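Local coordinates for protein benzoate 1,2-dioxygenase beta subunit (Burkholderia mallei ATCC 23344, PDB 3E99) that probably serves as the structural beta subunit of a ring-hydroxylating dioxygenase that converts benzoate to its cis-1,2-dihydrodiol, at residues Tyr132-Ser137 with Pro141-Lys146; Leu14-Arg19 with Leu30-Ala35; Ala8-Phe13 with Asp105-Arg110. All coordinates share one frame; numbering follows the deposited sequence.

Interaction 1. Residues Tyr132-Ser137 with Pro141-Lys146; sequences YAIDFS and PKIVSK
Tyr132-Asp135 and Lys142-Lys146 run antiparallel as the two arms of a beta hairpin, and a classic beta bulge lets Val144 and Ser145 both face Ala133. Ala133 O accepts from two amides, Val144 N at 2.8 Å and Ser145 N at 3.2 Å, while Asp135 and Lys142 exchange two N-H...O bonds, each N to the other's O. On the face carrying Tyr132, Ile134, Ile143 and Lys146, which helix 7-22 covers, the extended Lys146 chain runs alongside the Tyr132 ring, with CD 3.3 Å from CE1. Lys146 NZ donates to Tyr132 OH at 2.8 Å. Ile143, on the same strand as Lys146, brings CD1 to 3.7 Å from Tyr132 CE2. Nearer the turn, Pro141 CB lies over a face of the Phe136 ring in a CH-pi contact, 4.1 Å from its centroid. On the Ala133 face, Val144 CG2 packs on Asp135 CB, and Asp135 OD1 takes both Ser137 OG and Ser137 N in an Asx turn that starts the chain reversal. Tyr132 OH is also bonded to Glu17, and Lys146 NZ to Tyr33 and the carbonyl of Ile164, implying that the buried ammonium is held by several oxygens and probably stays charged.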
loop_
_atom_site.group_PDB
_atom_site.type_symbol
_atom_site.label_atom_id
_atom_site.label_comp_id
_atom_site.label_asym_id
_atom_site.label_seq_id
_atom_site.Cartn_x
_atom_site.Cartn_y
_atom_site.Cartn_z
ATOM N N TYR A 132 7.522 3.115 15.281
ATOM C CA TYR A 132 6.667 3.480 16.403
ATOM C C TYR A 132 6.934 2.548 17.600
ATOM O O TYR A 132 7.067 1.347 17.421
ATOM C CB TYR A 132 5.202 3.330 16.029
ATOM C CG TYR A 132 4.517 4.437 15.265
ATOM C CD1 TYR A 132 5.189 5.223 14.338
ATOM C CD2 TYR A 132 3.115 4.558 15.343
ATOM C CE1 TYR A 132 4.507 6.196 13.610
ATOM C CE2 TYR A 132 2.422 5.478 14.579
ATOM C CZ TYR A 132 3.111 6.309 13.738
ATOM O OH TYR A 132 2.404 7.239 13.004
ATOM N N ALA A 133 6.997 3.110 18.808
ATOM C CA ALA A 133 6.787 2.355 20.051
ATOM C C ALA A 133 5.429 2.750 20.592
ATOM O O ALA A 133 5.158 3.948 20.779
ATOM C CB ALA A 133 7.871 2.675 21.078
ATOM N N ILE A 134 4.586 1.757 20.849
ATOM C CA ILE A 134 3.200 1.986 21.213
ATOM C C ILE A 134 2.892 1.229 22.502
ATOM O O ILE A 134 3.107 0.023 22.568
ATOM C CB ILE A 134 2.236 1.476 20.128
ATOM C CG1 ILE A 134 2.554 2.064 18.759
ATOM C CG2 ILE A 134 0.804 1.791 20.516
ATOM C CD1 ILE A 134 2.049 1.217 17.606
ATOM N N ASP A 135 2.355 1.947 23.484
ATOM C CA ASP A 135 1.961 1.399 24.776
ATOM C C ASP A 135 0.522 0.901 24.740
ATOM O O ASP A 135 -0.438 1.688 24.548
ATOM C CB ASP A 135 2.112 2.490 25.841
ATOM C CG ASP A 135 1.725 2.023 27.242
ATOM O OD1 ASP A 135 1.469 0.815 27.477
ATOM O OD2 ASP A 135 1.683 2.897 28.107
ATOM N N PHE A 136 0.356 -0.413 24.848
ATOM C CA PHE A 136 -0.975 -1.005 24.861
ATOM C C PHE A 136 -1.504 -1.334 26.262
ATOM O O PHE A 136 -2.505 -2.038 26.397
ATOM C CB PHE A 136 -1.014 -2.262 23.997
ATOM C CG PHE A 136 -0.987 -1.995 22.507
ATOM C CD1 PHE A 136 0.219 -1.827 21.830
ATOM C CD2 PHE A 136 -2.169 -1.936 21.780
ATOM C CE1 PHE A 136 0.248 -1.613 20.474
ATOM C CE2 PHE A 136 -2.133 -1.735 20.396
ATOM C CZ PHE A 136 -0.934 -1.554 19.763
ATOM N N SER A 137 -0.882 -0.797 27.300
ATOM C CA SER A 137 -1.291 -1.112 28.673
ATOM C C SER A 137 -2.669 -0.526 29.075
ATOM O O SER A 137 -3.402 -1.145 29.847
ATOM C CB SER A 137 -0.220 -0.652 29.649
ATOM O OG SER A 137 -0.064 0.743 29.592
ATOM N N PRO A 141 -4.671 2.370 22.835
ATOM C CA PRO A 141 -3.220 2.428 22.644
ATOM C C PRO A 141 -2.696 3.851 22.643
ATOM O O PRO A 141 -3.435 4.759 22.284
ATOM C CB PRO A 141 -3.022 1.779 21.253
ATOM C CG PRO A 141 -4.243 0.946 21.078
ATOM C CD PRO A 141 -5.329 1.763 21.661
ATOM N N LYS A 142 -1.423 4.026 23.023
ATOM C CA LYS A 142 -0.807 5.338 23.091
ATOM C C LYS A 142 0.611 5.275 22.558
ATOM O O LYS A 142 1.441 4.483 23.035
ATOM C CB LYS A 142 -0.768 5.866 24.535
ATOM C CG LYS A 142 -2.101 6.076 25.235
ATOM C CD LYS A 142 -2.757 7.418 24.831
ATOM C CE LYS A 142 -4.134 7.627 25.417
ATOM N NZ LYS A 142 -4.615 9.051 25.175
ATOM N N ILE A 143 0.883 6.077 21.535
ATOM C CA ILE A 143 2.235 6.201 21.010
ATOM C C ILE A 143 3.193 6.790 22.051
ATOM O O ILE A 143 2.960 7.864 22.580
ATOM C CB ILE A 143 2.283 7.058 19.736
ATOM C CG1 ILE A 143 1.489 6.328 18.599
ATOM C CG2 ILE A 143 3.760 7.341 19.389
ATOM C CD1 ILE A 143 0.981 7.182 17.478
ATOM N N VAL A 144 4.284 6.083 22.311
ATOM C CA VAL A 144 5.330 6.533 23.259
ATOM C C VAL A 144 6.478 7.189 22.490
ATOM O O VAL A 144 7.079 8.145 22.958
ATOM C CB VAL A 144 5.892 5.347 24.059
ATOM C CG1 VAL A 144 7.097 5.788 24.842
ATOM C CG2 VAL A 144 4.821 4.777 24.982
ATOM N N SER A 145 6.743 6.717 21.275
ATOM C CA SER A 145 7.785 7.300 20.426
ATOM C C SER A 145 7.461 7.120 18.936
ATOM O O SER A 145 7.057 6.051 18.521
ATOM C CB SER A 145 9.151 6.663 20.753
ATOM O OG SER A 145 10.083 6.791 19.676
ATOM N N LYS A 146 7.634 8.189 18.151
ATOM C CA LYS A 146 7.511 8.167 16.714
ATOM C C LYS A 146 8.764 8.740 16.042
ATOM O O LYS A 146 9.202 9.849 16.319
ATOM C CB LYS A 146 6.249 8.897 16.275
ATOM C CG LYS A 146 6.119 9.113 14.760
ATOM C CD LYS A 146 4.726 9.425 14.431
ATOM C CE LYS A 146 4.578 9.882 12.959
ATOM N NZ LYS A 146 3.105 9.938 12.600
#

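Interaction 2. Residues Leu14-Arg19 with Leu30-Ala35; sequences LYRESR and LDCYRA
Glu17 on helix 7-22 meets Cys32 and Tyr33, where the chain leaves helix 26-30 through a type I beta turn (Leu30 to Tyr33) and enters the short strand 33-34. In the cone-shaped alpha+beta fold of the NTF2 clan, to which this subunit belongs, the N-terminal helix packs across the concave side of a curved sheet, and this contact ties that helix to the turn and short strand that come after helix 26-30.

The polar part is one hydrogen bond, from Tyr33 OH to Glu17 OE2 at 2.9 Å. Glu17 has CG anti to its amide nitrogen (chi1 -176°) and then bends at chi2, which turns the carboxylate toward the phenol. The two side chains cross at about a right angle, with carboxylate and ring planes 90° apart. OE2 sits at the edge of the tyrosine ring, near its plane; the hydroxyl comes from above the carboxylate plane, 64° out of it. Both ends have further partners: Trp29 NE1 also donates to OE2, OE1 pairs with Tyr132 OH, and Lys146 NZ bonds to Tyr33 OH. The buried carboxylate is thus gripped at both oxygens, and these donors, with Lys146 NZ adding a long, weak ion pair to OE2, would be expected to favour its ionised form.

The nonpolar part centres on Cys32, whose CB-SG arm points at the helix. Its CB packs on Glu17 CG at 4.0 Å, and its sulfur lies against the first carbons of the same side chain, with Cys32 SG 4.1 Å from Glu17 CB.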
loop_
_atom_site.group_PDB
_atom_site.type_symbol
_atom_site.label_atom_id
_atom_site.label_comp_id
_atom_site.label_asym_id
_atom_site.label_seq_id
_atom_site.Cartn_x
_atom_site.Cartn_y
_atom_site.Cartn_z
ATOM N N LEU A 14 -2.543 1.704 13.786
ATOM C CA LEU A 14 -1.875 2.516 12.784
ATOM C C LEU A 14 -2.881 3.088 11.756
ATOM O O LEU A 14 -2.741 4.233 11.319
ATOM C CB LEU A 14 -0.750 1.744 12.059
ATOM C CG LEU A 14 0.475 1.223 12.834
ATOM C CD1 LEU A 14 1.438 0.409 11.940
ATOM C CD2 LEU A 14 1.183 2.431 13.510
ATOM N N TYR A 15 -3.867 2.281 11.352
ATOM C CA TYR A 15 -4.831 2.734 10.382
ATOM C C TYR A 15 -5.691 3.829 11.009
ATOM O O TYR A 15 -5.984 4.804 10.368
ATOM C CB TYR A 15 -5.705 1.595 9.852
ATOM C CG TYR A 15 -4.915 0.446 9.197
ATOM C CD1 TYR A 15 -3.579 0.598 8.798
ATOM C CD2 TYR A 15 -5.496 -0.780 9.028
ATOM C CE1 TYR A 15 -2.874 -0.426 8.196
ATOM C CE2 TYR A 15 -4.804 -1.837 8.451
ATOM C CZ TYR A 15 -3.488 -1.656 8.041
ATOM O OH TYR A 15 -2.842 -2.729 7.485
ATOM N N ARG A 16 -6.107 3.645 12.265
ATOM C CA ARG A 16 -6.924 4.640 12.941
ATOM C C ARG A 16 -6.159 5.948 13.118
ATOM O O ARG A 16 -6.671 7.014 12.796
ATOM C CB ARG A 16 -7.376 4.130 14.321
ATOM C CG ARG A 16 -8.122 5.184 15.100
ATOM C CD ARG A 16 -9.015 4.640 16.210
ATOM N NE ARG A 16 -9.816 5.766 16.688
ATOM C CZ ARG A 16 -9.498 6.559 17.700
ATOM N NH1 ARG A 16 -8.420 6.331 18.449
ATOM N NH2 ARG A 16 -10.292 7.569 17.983
ATOM N N GLU A 17 -4.937 5.858 13.652
ATOM C CA GLU A 17 -4.128 7.051 13.882
ATOM C C GLU A 17 -3.982 7.897 12.625
ATOM O O GLU A 17 -4.240 9.101 12.633
ATOM C CB GLU A 17 -2.789 6.693 14.504
ATOM C CG GLU A 17 -1.911 7.887 14.873
ATOM C CD GLU A 17 -0.720 8.073 13.966
ATOM O OE1 GLU A 17 -0.142 7.069 13.480
ATOM O OE2 GLU A 17 -0.360 9.239 13.697
ATOM N N SER A 18 -3.629 7.256 11.528
ATOM C CA SER A 18 -3.468 7.952 10.247
ATOM C C SER A 18 -4.807 8.447 9.677
ATOM O O SER A 18 -4.854 9.531 9.080
ATOM C CB SER A 18 -2.663 7.086 9.242
ATOM O OG SER A 18 -3.280 5.850 9.041
ATOM N N ARG A 19 -5.896 7.701 9.883
ATOM C CA ARG A 19 -7.228 8.160 9.510
ATOM C C ARG A 19 -7.608 9.461 10.216
ATOM O O ARG A 19 -8.243 10.358 9.618
ATOM C CB ARG A 19 -8.313 7.098 9.792
ATOM C CG ARG A 19 -9.741 7.596 9.574
ATOM C CD ARG A 19 -10.720 6.472 9.537
ATOM N NE ARG A 19 -10.550 5.537 10.625
ATOM C CZ ARG A 19 -10.951 5.728 11.876
ATOM N NH1 ARG A 19 -11.550 6.840 12.236
ATOM N NH2 ARG A 19 -10.795 4.770 12.768
ATOM N N LEU A 30 -4.455 13.578 18.552
ATOM C CA LEU A 30 -3.552 13.836 19.657
ATOM C C LEU A 30 -3.722 12.800 20.716
ATOM O O LEU A 30 -2.754 12.462 21.372
ATOM C CB LEU A 30 -3.769 15.241 20.265
ATOM C CG LEU A 30 -3.214 16.383 19.418
ATOM C CD1 LEU A 30 -3.870 17.751 19.764
ATOM C CD2 LEU A 30 -1.681 16.434 19.440
ATOM N N ASP A 31 -4.947 12.312 20.915
ATOM C CA ASP A 31 -5.175 11.289 21.943
ATOM C C ASP A 31 -4.614 9.918 21.611
ATOM O O ASP A 31 -4.655 9.043 22.458
ATOM C CB ASP A 31 -6.658 11.148 22.274
ATOM C CG ASP A 31 -7.136 12.195 23.257
ATOM O OD1 ASP A 31 -6.304 12.750 24.025
ATOM O OD2 ASP A 31 -8.356 12.451 23.242
ATOM N N CYS A 32 -4.068 9.733 20.412
ATOM C CA CYS A 32 -3.344 8.496 20.093
ATOM C C CYS A 32 -1.927 8.541 20.619
ATOM O O CYS A 32 -1.208 7.524 20.503
ATOM C CB CYS A 32 -3.275 8.266 18.565
ATOM S SG CYS A 32 -4.871 8.074 17.793
ATOM N N TYR A 33 -1.526 9.705 21.158
ATOM C CA TYR A 33 -0.173 9.942 21.650
ATOM C C TYR A 33 -0.131 10.111 23.163
ATOM O O TYR A 33 -0.930 10.839 23.737
ATOM C CB TYR A 33 0.489 11.173 20.996
ATOM C CG TYR A 33 0.793 10.961 19.507
ATOM C CD1 TYR A 33 -0.213 11.031 18.555
ATOM C CD2 TYR A 33 2.087 10.698 19.066
ATOM C CE1 TYR A 33 0.061 10.845 17.197
ATOM C CE2 TYR A 33 2.376 10.523 17.719
ATOM C CZ TYR A 33 1.366 10.542 16.791
ATOM O OH TYR A 33 1.675 10.358 15.441
ATOM N N ARG A 34 0.801 9.424 23.799
ATOM C CA ARG A 34 0.988 9.576 25.248
ATOM C C ARG A 34 1.501 10.990 25.535
ATOM O O ARG A 34 2.255 11.570 24.747
ATOM C CB ARG A 34 1.929 8.505 25.801
ATOM C CG ARG A 34 1.443 7.967 27.128
ATOM C CD ARG A 34 2.077 6.634 27.526
ATOM N NE ARG A 34 3.504 6.774 27.773
ATOM C CZ ARG A 34 4.265 5.789 28.231
ATOM N NH1 ARG A 34 3.742 4.595 28.453
ATOM N NH2 ARG A 34 5.551 5.986 28.439
ATOM N N ALA A 35 1.114 11.561 26.680
ATOM C CA ALA A 35 1.544 12.927 26.991
ATOM C C ALA A 35 3.076 13.085 26.895
ATOM O O ALA A 35 3.576 14.144 26.524
ATOM C CB ALA A 35 1.023 13.353 28.364
#

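Interaction 3. Residues Ala8-Phe13 with Asp105-Arg110; sequences ADIQAF and DVHTVR
Ile10 holds CG1 anti to its own carbonyl carbon (chi1 -62°) and continues nearly straight to CD1 (chi2 165°), sending that methyl from the helix toward the strand, while the CG2 branch, anti to the amide nitrogen, diverges from the CD1 arm. Val109 answers with CG1 anti to its carbonyl carbon (chi1 -63°), so the two branched side chains reach toward each other tip to tip. Val109 CG1 carries most of the touching and meets both ends of the isoleucine: it lies 3.6 Å from Ile10 CD1 and 3.7 Å from Ile10 CG2. The other valine methyl, CG2, also meets Ile10 CG2, at 4.0 Å.

This is helix-on-sheet packing within the NTF2-like fold. Helix 7-22 lies across the face of strand 106-119 that carries His107 and Val109, whereas Thr108 points from the opposite face. The backbones stay well apart, Ile10 CA and His107 CA being 8.3 Å from each other, and no hydrogen bond crosses between the segments; the contact is made by hydrocarbon alone.

His107 crosses Ile10 at about a right angle and offers its CB, 4.1 Å from Ile10 CD1. The methyl approaches the imidazole obliquely. The His107 side chain also touches Ile5, just before the helix, and Arg99 and Ala102 of strand 89-103. Within the sheet, His107 and Val109 are joined to strand 122-135 by backbone hydrogen bonds with Ile134 and Tyr132.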
loop_
_atom_site.group_PDB
_atom_site.type_symbol
_atom_site.label_atom_id
_atom_site.label_comp_id
_atom_site.label_asym_id
_atom_site.label_seq_id
_atom_site.Cartn_x
_atom_site.Cartn_y
_atom_site.Cartn_z
ATOM N N ALA A 8 -2.073 -7.604 13.692
ATOM C CA ALA A 8 -3.354 -7.047 13.288
ATOM C C ALA A 8 -3.862 -5.981 14.255
ATOM O O ALA A 8 -4.395 -4.971 13.819
ATOM C CB ALA A 8 -4.404 -8.125 13.044
ATOM N N ASP A 9 -3.687 -6.193 15.559
ATOM C CA ASP A 9 -4.065 -5.169 16.529
ATOM C C ASP A 9 -3.255 -3.876 16.320
ATOM O O ASP A 9 -3.786 -2.761 16.393
ATOM C CB ASP A 9 -3.857 -5.669 17.939
ATOM C CG ASP A 9 -4.741 -6.827 18.271
ATOM O OD1 ASP A 9 -5.918 -6.842 17.828
ATOM O OD2 ASP A 9 -4.234 -7.733 18.951
ATOM N N ILE A 10 -1.962 -4.041 16.082
ATOM C CA ILE A 10 -1.087 -2.921 15.812
ATOM C C ILE A 10 -1.487 -2.189 14.532
ATOM O O ILE A 10 -1.531 -0.972 14.507
ATOM C CB ILE A 10 0.402 -3.346 15.776
ATOM C CG1 ILE A 10 0.860 -3.918 17.137
ATOM C CG2 ILE A 10 1.311 -2.141 15.379
ATOM C CD1 ILE A 10 2.181 -4.679 17.122
ATOM N N GLN A 11 -1.762 -2.939 13.457
ATOM C CA GLN A 11 -2.198 -2.378 12.183
ATOM C C GLN A 11 -3.511 -1.590 12.342
ATOM O O GLN A 11 -3.664 -0.478 11.816
ATOM C CB GLN A 11 -2.297 -3.494 11.115
ATOM C CG GLN A 11 -0.922 -3.965 10.637
ATOM C CD GLN A 11 -0.963 -5.162 9.702
ATOM O OE1 GLN A 11 -1.675 -6.123 9.943
ATOM N NE2 GLN A 11 -0.173 -5.113 8.647
ATOM N N ALA A 12 -4.426 -2.115 13.142
ATOM C CA ALA A 12 -5.706 -1.462 13.350
ATOM C C ALA A 12 -5.467 -0.086 13.932
ATOM O O ALA A 12 -6.069 0.909 13.507
ATOM C CB ALA A 12 -6.620 -2.313 14.263
ATOM N N PHE A 13 -4.559 -0.020 14.901
ATOM C CA PHE A 13 -4.184 1.230 15.510
ATOM C C PHE A 13 -3.501 2.206 14.564
ATOM O O PHE A 13 -3.848 3.417 14.533
ATOM C CB PHE A 13 -3.274 1.002 16.677
ATOM C CG PHE A 13 -2.810 2.269 17.297
ATOM C CD1 PHE A 13 -3.710 3.089 17.946
ATOM C CD2 PHE A 13 -1.483 2.671 17.183
ATOM C CE1 PHE A 13 -3.293 4.260 18.499
ATOM C CE2 PHE A 13 -1.075 3.848 17.718
ATOM C CZ PHE A 13 -1.975 4.654 18.362
ATOM N N ASP A 105 3.858 -4.372 27.642
ATOM C CA ASP A 105 2.764 -3.939 26.775
ATOM C C ASP A 105 3.209 -2.844 25.789
ATOM O O ASP A 105 2.360 -2.247 25.103
ATOM C CB ASP A 105 1.603 -3.427 27.627
ATOM C CG ASP A 105 0.864 -4.545 28.365
ATOM O OD1 ASP A 105 0.647 -5.628 27.765
ATOM O OD2 ASP A 105 0.493 -4.316 29.533
ATOM N N VAL A 106 4.524 -2.577 25.725
ATOM C CA VAL A 106 5.066 -1.643 24.747
ATOM C C VAL A 106 5.626 -2.401 23.541
ATOM O O VAL A 106 6.604 -3.165 23.640
ATOM C CB VAL A 106 6.128 -0.710 25.296
ATOM C CG1 VAL A 106 6.509 0.288 24.220
ATOM C CG2 VAL A 106 5.642 0.052 26.592
ATOM N N HIS A 107 5.018 -2.123 22.397
ATOM C CA HIS A 107 5.282 -2.834 21.160
ATOM C C HIS A 107 5.933 -1.889 20.174
ATOM O O HIS A 107 5.468 -0.767 20.003
ATOM C CB HIS A 107 3.976 -3.385 20.605
ATOM C CG HIS A 107 3.457 -4.560 21.369
ATOM N ND1 HIS A 107 3.698 -5.854 20.981
ATOM C CD2 HIS A 107 2.732 -4.634 22.512
ATOM C CE1 HIS A 107 3.150 -6.681 21.855
ATOM N NE2 HIS A 107 2.558 -5.968 22.795
ATOM N N THR A 108 7.040 -2.322 19.572
ATOM C CA THR A 108 7.774 -1.510 18.627
ATOM C C THR A 108 7.679 -2.145 17.241
ATOM O O THR A 108 7.955 -3.340 17.079
ATOM C CB THR A 108 9.249 -1.350 19.066
ATOM O OG1 THR A 108 9.316 -0.745 20.373
ATOM C CG2 THR A 108 10.040 -0.460 18.086
ATOM N N VAL A 109 7.293 -1.334 16.238
ATOM C CA VAL A 109 7.107 -1.791 14.865
ATOM C C VAL A 109 7.758 -0.790 13.909
ATOM O O VAL A 109 7.948 0.389 14.264
ATOM C CB VAL A 109 5.608 -1.899 14.514
ATOM C CG1 VAL A 109 4.925 -2.975 15.424
ATOM C CG2 VAL A 109 4.938 -0.550 14.699
ATOM N N ARG A 110 8.088 -1.244 12.712
ATOM C CA ARG A 110 8.495 -0.343 11.631
ATOM C C ARG A 110 7.602 -0.557 10.447
ATOM O O ARG A 110 6.983 -1.634 10.289
ATOM C CB ARG A 110 9.933 -0.577 11.221
ATOM C CG ARG A 110 10.195 -1.884 10.542
ATOM C CD ARG A 110 11.584 -2.003 10.087
ATOM N NE ARG A 110 11.902 -1.177 8.936
ATOM C CZ ARG A 110 13.132 -0.778 8.636
ATOM N NH1 ARG A 110 14.174 -1.114 9.395
ATOM N NH2 ARG A 110 13.341 -0.075 7.539
#

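How the interactions relate
Interactions 1 and 3 share the large curved sheet, where strands 106-119 and 122-135 are neighbours, and their centres are about 8 Å apart; Phe136 bonds to Asp105 through the backbone, and Phe13 packs on Pro141. Interactions 2 and 3 use successive turns of helix 7-22, with centres about 12 Å apart, and interaction 2 is nested inside the chain loop that interaction 3 closes. Interaction 1 follows both along the chain, about 9 Å from interaction 2 between centres and joined to it by the Asp135-Arg34 salt bridge. The N-terminal helix is thereby held against strands 106-119, 122-135 and 142-150, and its Arg19 forms a salt bridge with Glu98 of a neighbouring subunit, alongside packing by Tyr15, Arg16 and Ser18.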